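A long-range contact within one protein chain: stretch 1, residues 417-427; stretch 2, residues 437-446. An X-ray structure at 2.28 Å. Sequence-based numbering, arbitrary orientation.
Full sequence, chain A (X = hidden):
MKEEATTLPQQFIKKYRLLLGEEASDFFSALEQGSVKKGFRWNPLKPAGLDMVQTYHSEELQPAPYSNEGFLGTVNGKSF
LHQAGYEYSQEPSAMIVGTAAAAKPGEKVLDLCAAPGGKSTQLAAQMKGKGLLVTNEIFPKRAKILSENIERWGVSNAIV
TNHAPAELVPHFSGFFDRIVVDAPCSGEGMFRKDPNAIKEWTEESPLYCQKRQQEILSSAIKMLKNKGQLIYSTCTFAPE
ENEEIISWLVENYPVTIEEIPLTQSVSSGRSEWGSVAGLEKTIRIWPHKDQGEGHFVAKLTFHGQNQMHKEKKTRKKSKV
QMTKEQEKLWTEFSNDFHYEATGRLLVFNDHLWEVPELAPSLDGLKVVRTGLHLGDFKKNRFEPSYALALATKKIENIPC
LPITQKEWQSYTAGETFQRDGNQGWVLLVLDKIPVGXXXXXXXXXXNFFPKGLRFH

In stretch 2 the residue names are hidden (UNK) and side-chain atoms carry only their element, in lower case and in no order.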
ATOM      1  N   PHE A 417      -9.345 -31.369   4.086  1.00 38.77           N
ATOM      2  CA  PHE A 417     -10.055 -32.061   3.016  1.00 44.27           C
ATOM      3  C   PHE A 417      -9.207 -33.252   2.576  1.00 46.86           C
ATOM      4  O   PHE A 417      -8.076 -33.424   3.045  1.00 45.13           O
ATOM      5  CB  PHE A 417     -10.399 -31.130   1.844  1.00 44.41           C
ATOM      6  CG  PHE A 417      -9.197 -30.527   1.157  1.00 43.35           C
ATOM      7  CD1 PHE A 417      -8.709 -31.071  -0.019  1.00 38.00           C
ATOM      8  CD2 PHE A 417      -8.576 -29.397   1.674  1.00 42.32           C
ATOM      9  CE1 PHE A 417      -7.612 -30.516  -0.655  1.00 39.73           C
ATOM     10  CE2 PHE A 417      -7.481 -28.837   1.039  1.00 37.30           C
ATOM     11  CZ  PHE A 417      -6.995 -29.402  -0.124  1.00 36.46           C
ATOM     12  N   GLN A 418      -9.743 -34.080   1.693  1.00 47.71           N
ATOM     13  CA  GLN A 418      -9.085 -35.344   1.377  1.00 50.83           C
ATOM     14  C   GLN A 418      -8.436 -35.337  -0.001  1.00 49.15           C
ATOM     15  O   GLN A 418      -9.038 -34.906  -0.982  1.00 49.18           O
ATOM     16  CB  GLN A 418     -10.088 -36.500   1.486  1.00 59.82           C
ATOM     17  CG  GLN A 418      -9.521 -37.861   1.100  1.00 77.79           C
ATOM     18  CD  GLN A 418     -10.583 -38.801   0.552  1.00 87.59           C
ATOM     19  OE1 GLN A 418     -10.360 -40.009   0.425  1.00 90.24           O
ATOM     20  NE2 GLN A 418     -11.748 -38.246   0.221  1.00 89.45           N
ATOM     21  N   ARG A 419      -7.197 -35.813  -0.069  1.00 44.51           N
ATOM     22  CA  ARG A 419      -6.515 -35.975  -1.346  1.00 45.12           C
ATOM     23  C   ARG A 419      -5.477 -37.099  -1.259  1.00 47.87           C
ATOM     24  O   ARG A 419      -4.535 -37.042  -0.459  1.00 48.49           O
ATOM     25  CB  ARG A 419      -5.849 -34.663  -1.803  1.00 41.30           C
ATOM     26  CG  ARG A 419      -5.200 -34.778  -3.184  1.00 41.29           C
ATOM     27  CD  ARG A 419      -6.240 -34.779  -4.302  1.00 42.64           C
ATOM     28  NE  ARG A 419      -6.529 -33.411  -4.734  1.00 54.39           N
ATOM     29  CZ  ARG A 419      -7.486 -32.637  -4.229  1.00 54.17           C
ATOM     30  NH1 ARG A 419      -8.281 -33.092  -3.273  1.00 56.57           N
ATOM     31  NH2 ARG A 419      -7.655 -31.405  -4.690  1.00 49.07           N
ATOM     32  N   ASP A 420      -5.652 -38.118  -2.085  1.00 46.57           N
ATOM     33  CA  ASP A 420      -4.757 -39.263  -2.054  1.00 50.56           C
ATOM     34  C   ASP A 420      -3.300 -38.851  -2.211  1.00 50.39           C
ATOM     35  O   ASP A 420      -2.956 -38.096  -3.126  1.00 49.65           O
ATOM     36  CB  ASP A 420      -5.135 -40.252  -3.149  1.00 56.08           C
ATOM     37  CG  ASP A 420      -6.372 -41.052  -2.803  1.00 57.86           C
ATOM     38  OD1 ASP A 420      -7.002 -40.752  -1.765  1.00 54.27           O
ATOM     39  OD2 ASP A 420      -6.702 -41.983  -3.572  1.00 64.27           O
ATOM     40  N   GLY A 421      -2.454 -39.348  -1.313  1.00 45.69           N
ATOM     41  CA  GLY A 421      -1.027 -39.078  -1.365  1.00 45.03           C
ATOM     42  C   GLY A 421      -0.439 -38.677  -0.020  1.00 43.29           C
ATOM     43  O   GLY A 421      -1.176 -38.500   0.968  1.00 41.00           O
ATOM     44  N   ASN A 422       0.882 -38.507   0.005  1.00 39.73           N
ATOM     45  CA  ASN A 422       1.633 -38.270   1.245  1.00 45.18           C
ATOM     46  C   ASN A 422       2.805 -37.305   1.029  1.00 45.65           C
ATOM     47  O   ASN A 422       3.921 -37.531   1.508  1.00 43.43           O
ATOM     48  CB  ASN A 422       2.163 -39.598   1.818  1.00 38.40           C
ATOM     49  CG  ASN A 422       2.612 -39.469   3.263  1.00 46.11           C
ATOM     50  OD1 ASN A 422       1.960 -38.796   4.069  1.00 43.05           O
ATOM     51  ND2 ASN A 422       3.738 -40.106   3.599  1.00 46.00           N
ATOM     52  N   GLN A 423       2.532 -36.213   0.329  1.00 45.74           N
ATOM     53  CA  GLN A 423       3.583 -35.375  -0.228  1.00 40.85           C
ATOM     54  C   GLN A 423       4.136 -34.323   0.748  1.00 39.48           C
ATOM     55  O   GLN A 423       5.131 -33.668   0.458  1.00 42.89           O
ATOM     56  CB  GLN A 423       3.063 -34.734  -1.522  1.00 43.15           C
ATOM     57  CG  GLN A 423       4.119 -34.215  -2.463  1.00 54.27           C
ATOM     58  CD  GLN A 423       5.190 -35.246  -2.800  1.00 53.82           C
ATOM     59  OE1 GLN A 423       4.914 -36.442  -2.950  1.00 55.41           O
ATOM     60  NE2 GLN A 423       6.420 -34.775  -2.922  1.00 51.81           N
ATOM     61  N   GLY A 424       3.520 -34.173   1.914  1.00 38.29           N
ATOM     62  CA  GLY A 424       4.010 -33.192   2.872  1.00 37.14           C
ATOM     63  C   GLY A 424       3.563 -31.775   2.516  1.00 42.06           C
ATOM     64  O   GLY A 424       2.430 -31.572   2.065  1.00 39.84           O
ATOM     65  N   TRP A 425       4.446 -30.799   2.718  1.00 39.42           N
ATOM     66  CA  TRP A 425       4.124 -29.389   2.473  1.00 35.86           C
ATOM     67  C   TRP A 425       3.784 -29.127   1.024  1.00 34.02           C
ATOM     68  O   TRP A 425       4.580 -29.401   0.136  1.00 38.30           O
ATOM     69  CB  TRP A 425       5.278 -28.481   2.900  1.00 36.43           C
ATOM     70  CG  TRP A 425       5.491 -28.540   4.351  1.00 38.41           C
ATOM     71  CD1 TRP A 425       6.535 -29.132   5.014  1.00 36.31           C
ATOM     72  CD2 TRP A 425       4.615 -28.025   5.355  1.00 38.67           C
ATOM     73  NE1 TRP A 425       6.362 -29.000   6.370  1.00 36.87           N
ATOM     74  CE2 TRP A 425       5.190 -28.323   6.604  1.00 36.91           C
ATOM     75  CE3 TRP A 425       3.400 -27.330   5.316  1.00 42.91           C
ATOM     76  CZ2 TRP A 425       4.594 -27.949   7.805  1.00 39.60           C
ATOM     77  CZ3 TRP A 425       2.812 -26.956   6.508  1.00 40.19           C
ATOM     78  CH2 TRP A 425       3.405 -27.271   7.734  1.00 44.44           C
ATOM     79  N   VAL A 426       2.589 -28.602   0.779  1.00 33.61           N
ATOM     80  CA  VAL A 426       2.158 -28.353  -0.587  1.00 31.22           C
ATOM     81  C   VAL A 426       1.506 -26.994  -0.682  1.00 35.16           C
ATOM     82  O   VAL A 426       0.809 -26.567   0.243  1.00 31.63           O
ATOM     83  CB  VAL A 426       1.176 -29.441  -1.092  1.00 32.20           C
ATOM     84  CG1 VAL A 426       1.885 -30.787  -1.203  1.00 31.45           C
ATOM     85  CG2 VAL A 426      -0.052 -29.544  -0.181  1.00 23.78           C
ATOM     86  N   LEU A 427       1.757 -26.310  -1.794  1.00 37.23           N
ATOM     87  CA  LEU A 427       1.084 -25.052  -2.091  1.00 34.68           C
ATOM     88  C   LEU A 427      -0.282 -25.377  -2.679  1.00 27.89           C
ATOM     89  O   LEU A 427      -0.369 -25.982  -3.741  1.00 26.93           O
ATOM     90  CB  LEU A 427       1.892 -24.235  -3.112  1.00 28.50           C
ATOM     91  CG  LEU A 427       1.313 -22.856  -3.466  1.00 32.81           C
ATOM     92  CD1 LEU A 427       1.400 -21.907  -2.268  1.00 26.76           C
ATOM     93  CD2 LEU A 427       1.975 -22.245  -4.705  1.00 27.11           C
ATOM     94  N   UNK A 437      -0.619 -22.709   2.192  1.00 28.22           N
ATOM     95  CA  UNK A 437      -0.030 -24.034   2.372  1.00 37.29           C
ATOM     96  C   UNK A 437      -0.998 -25.045   2.985  1.00 39.59           C
ATOM     97  O   UNK A 437      -1.760 -24.726   3.896  1.00 39.99           O
ATOM     98  c   UNK A 437       3.073 -22.403   2.620  1.00 30.58           C
ATOM     99  c   UNK A 437       1.225 -23.970   3.252  1.00 38.22           C
ATOM    100  c   UNK A 437       4.206 -24.303   0.959  1.00 35.26           C
ATOM    101  c   UNK A 437       4.796 -23.055   1.086  1.00 36.43           C
ATOM    102  c   UNK A 437       2.477 -23.646   2.497  1.00 35.30           C
ATOM    103  c   UNK A 437       3.060 -24.592   1.661  1.00 35.92           C
ATOM    104  c   UNK A 437       4.230 -22.103   1.921  1.00 31.26           C
ATOM    105  N   UNK A 438      -0.948 -26.270   2.473  1.00 36.29           N
ATOM    106  CA  UNK A 438      -1.498 -27.412   3.172  1.00 36.07           C
ATOM    107  C   UNK A 438      -0.363 -28.378   3.456  1.00 40.68           C
ATOM    108  O   UNK A 438       0.742 -28.215   2.938  1.00 38.62           O
ATOM    109  N   UNK A 439      -0.616 -29.382   4.285  1.00 42.17           N
ATOM    110  CA  UNK A 439       0.370 -30.427   4.477  1.00 38.28           C
ATOM    111  C   UNK A 439      -0.283 -31.796   4.288  1.00 40.11           C
ATOM    112  O   UNK A 439      -1.009 -32.287   5.150  1.00 43.32           O
ATOM    113  c   UNK A 439       4.060 -32.151   7.424  1.00 48.73           C
ATOM    114  c   UNK A 439       2.788 -31.349   7.368  1.00 39.31           C
ATOM    115  n   UNK A 439       4.493 -32.392   8.820  1.00 59.37           N
ATOM    116  c   UNK A 439       1.063 -30.310   5.840  1.00 39.05           C
ATOM    117  c   UNK A 439       2.329 -31.173   5.937  1.00 37.74           C
ATOM    118  N   UNK A 440      -0.020 -32.400   3.139  1.00 33.38           N
ATOM    119  CA  UNK A 440      -0.642 -33.658   2.795  1.00 37.18           C
ATOM    120  C   UNK A 440       0.006 -34.830   3.542  1.00 47.11           C
ATOM    121  O   UNK A 440       1.140 -35.222   3.261  1.00 50.60           O
ATOM    122  n   UNK A 440      -1.945 -35.886  -1.361  1.00 42.53           N
ATOM    123  c   UNK A 440      -1.246 -35.161   0.828  1.00 29.65           C
ATOM    124  o   UNK A 440       0.191 -35.234  -1.062  1.00 36.84           O
ATOM    125  c   UNK A 440      -0.943 -35.435  -0.614  1.00 34.77           C
ATOM    126  c   UNK A 440      -0.579 -33.874   1.293  1.00 28.97           C
ATOM    127  N   UNK A 441      -0.735 -35.370   4.501  1.00 47.40           N
ATOM    128  CA  UNK A 441      -0.237 -36.420   5.369  1.00 50.86           C
ATOM    129  C   UNK A 441      -1.182 -37.616   5.331  1.00 51.74           C
ATOM    130  O   UNK A 441      -2.245 -37.597   5.954  1.00 56.76           O
ATOM    131  c   UNK A 441       0.636 -34.619   6.882  1.00 48.27           C
ATOM    132  c   UNK A 441       0.594 -36.995   7.683  1.00 45.46           C
ATOM    133  c   UNK A 441      -0.113 -35.932   6.827  1.00 50.84           C
ATOM    134  N   UNK A 442      -0.802 -38.637   4.571  1.00 49.86           N
ATOM    135  CA  UNK A 442      -1.557 -39.884   4.519  1.00 57.74           C
ATOM    136  C   UNK A 442      -2.984 -39.723   3.971  1.00 59.10           C
ATOM    137  O   UNK A 442      -3.944 -40.267   4.533  1.00 54.26           O
ATOM    138  c   UNK A 442       0.550 -41.877   6.179  1.00 83.17           C
ATOM    139  c   UNK A 442       1.096 -43.286   6.414  1.00 89.54           C
ATOM    140  c   UNK A 442      -1.581 -40.540   5.903  1.00 66.10           C
ATOM    141  c   UNK A 442      -0.957 -41.923   5.963  1.00 76.45           C
ATOM    142  n   UNK A 442       2.563 -43.339   6.696  1.00 89.90           N
ATOM    143  N   UNK A 443      -3.119 -38.981   2.872  1.00 53.80           N
ATOM    144  CA  UNK A 443      -4.371 -38.948   2.131  1.00 50.82           C
ATOM    145  C   UNK A 443      -5.300 -37.815   2.522  1.00 53.75           C
ATOM    146  O   UNK A 443      -6.339 -37.604   1.897  1.00 59.94           O
ATOM    147  N   UNK A 444      -4.948 -37.097   3.579  1.00 45.56           N
ATOM    148  CA  UNK A 444      -5.723 -35.933   3.957  1.00 48.37           C
ATOM    149  C   UNK A 444      -4.823 -34.703   4.041  1.00 48.36           C
ATOM    150  O   UNK A 444      -3.738 -34.752   4.621  1.00 52.25           O
ATOM    151  o   UNK A 444      -5.566 -35.775   6.376  1.00 59.80           O
ATOM    152  c   UNK A 444      -6.448 -36.119   5.301  1.00 56.84           C
ATOM    153  c   UNK A 444      -6.957 -37.549   5.460  1.00 57.59           C
ATOM    154  N   UNK A 445      -5.280 -33.606   3.449  1.00 43.03           N
ATOM    155  CA  UNK A 445      -4.563 -32.336   3.500  1.00 41.06           C
ATOM    156  C   UNK A 445      -4.851 -31.600   4.810  1.00 42.40           C
ATOM    157  O   UNK A 445      -5.982 -31.190   5.065  1.00 40.71           O
ATOM    158  c   UNK A 445      -4.717 -32.218   1.007  1.00 32.86           C
ATOM    159  c   UNK A 445      -4.950 -31.455   2.299  1.00 41.10           C
ATOM    160  c   UNK A 445      -4.167 -30.155   2.299  1.00 38.95           C
ATOM    161  N   UNK A 446      -3.822 -31.436   5.636  1.00 40.12           N
ATOM    162  CA  UNK A 446      -3.962 -30.742   6.909  1.00 38.05           C
ATOM    163  C   UNK A 446      -3.916 -29.230   6.720  1.00 41.99           C
ATOM    164  O   UNK A 446      -3.280 -28.729   5.794  1.00 39.57           O
ATOM    165  c   UNK A 446      -2.887 -31.189   7.901  1.00 43.37           C
ATOM    166  c   UNK A 446      -2.784 -34.052  10.386  1.00 64.84           C
ATOM    167  c   UNK A 446      -3.020 -32.644   8.334  1.00 54.01           C
ATOM    168  n   UNK A 446      -2.379 -33.948  11.812  1.00 67.80           N
ATOM    169  c   UNK A 446      -2.171 -32.931   9.562  1.00 60.47           C
TER

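Position 437 carries seven side-chain carbons, one leading into a six-membered ring, and no heteroatom; a ring carbon lies 3.3 Å from V426 O. This is phenylalanine. F437 shares a sheet face with L427, where a buried, wholly apolar ring is at home.

Position 438 has no side-chain atoms, so it is glycine. Its backbone pairs with V426 in both directions, G438 N to V426 O and V426 N to G438 O, each 2.9 Å. A CB here would collide with a side-chain carbon of position 445, 2.6 Å away.

Position 439 shows four carbons in a row ending in nitrogen, and its CB is 3.8 Å from W425 CE3: lysine. The extended chain of K439 lays its methylenes over the W425 indole, with CG 4.0 Å from the centroid of the six-membered ring. A long aliphatic stem suits an aromatic face.

At position 440 three carbons end in one oxygen and one nitrogen; the nitrogen lies 3.0 Å from R419 O and the oxygen 2.9 Å from Q423 N. That is glutamine, pointing toward stretch 1, where its amide can both give and accept: Q440 NE2 donates to R419 O, while Q423 N donates to Q440 OE1. A CB on G421 would clash with NE2.

Position 441 has three carbons, the first carrying the other two: valine. V441 points away and contributes little here.

Position 442 again has four carbons and a terminal nitrogen, hence lysine. The CA-to-CB bond of K442 points away from stretch 1; its backbone N donates to N422 OD1 at 2.8 Å.

Position 443 lacks a side chain and is glycine. Its phi of 94° and psi of -8° would jam a CB against the preceding carbonyl. G443 N reaches G421 O and G443 O receives R419 N, both at 2.8 Å.

At position 444 one carbon bears an oxygen and a carbon, the pattern of threonine. T444 pairs with Q418 on a shared face; beta-branching favours such extended backbone.

Position 445 has one carbon bearing two others, and its CB stands 3.9 Å from the F417 ring centroid, over the face: valine. V445 N bonds F417 O at 2.8 Å.

Position 446, four carbons and a nitrogen, is lysine; exposed K446 does not touch stretch 1.

The contact therefore consists of two antiparallel ladders, F417–Q418 with V445–T444 and G424–L427 with Q440–F437, offset in register by two. Across the irregular loop between them, the Q440 amide, the G443 backbone bonds to R419 and G421, and the K442 N bond to N422 OD1 supply what regular strand pairing does not.

Stretch 2, residues 437-446: FGKQVKGTVK
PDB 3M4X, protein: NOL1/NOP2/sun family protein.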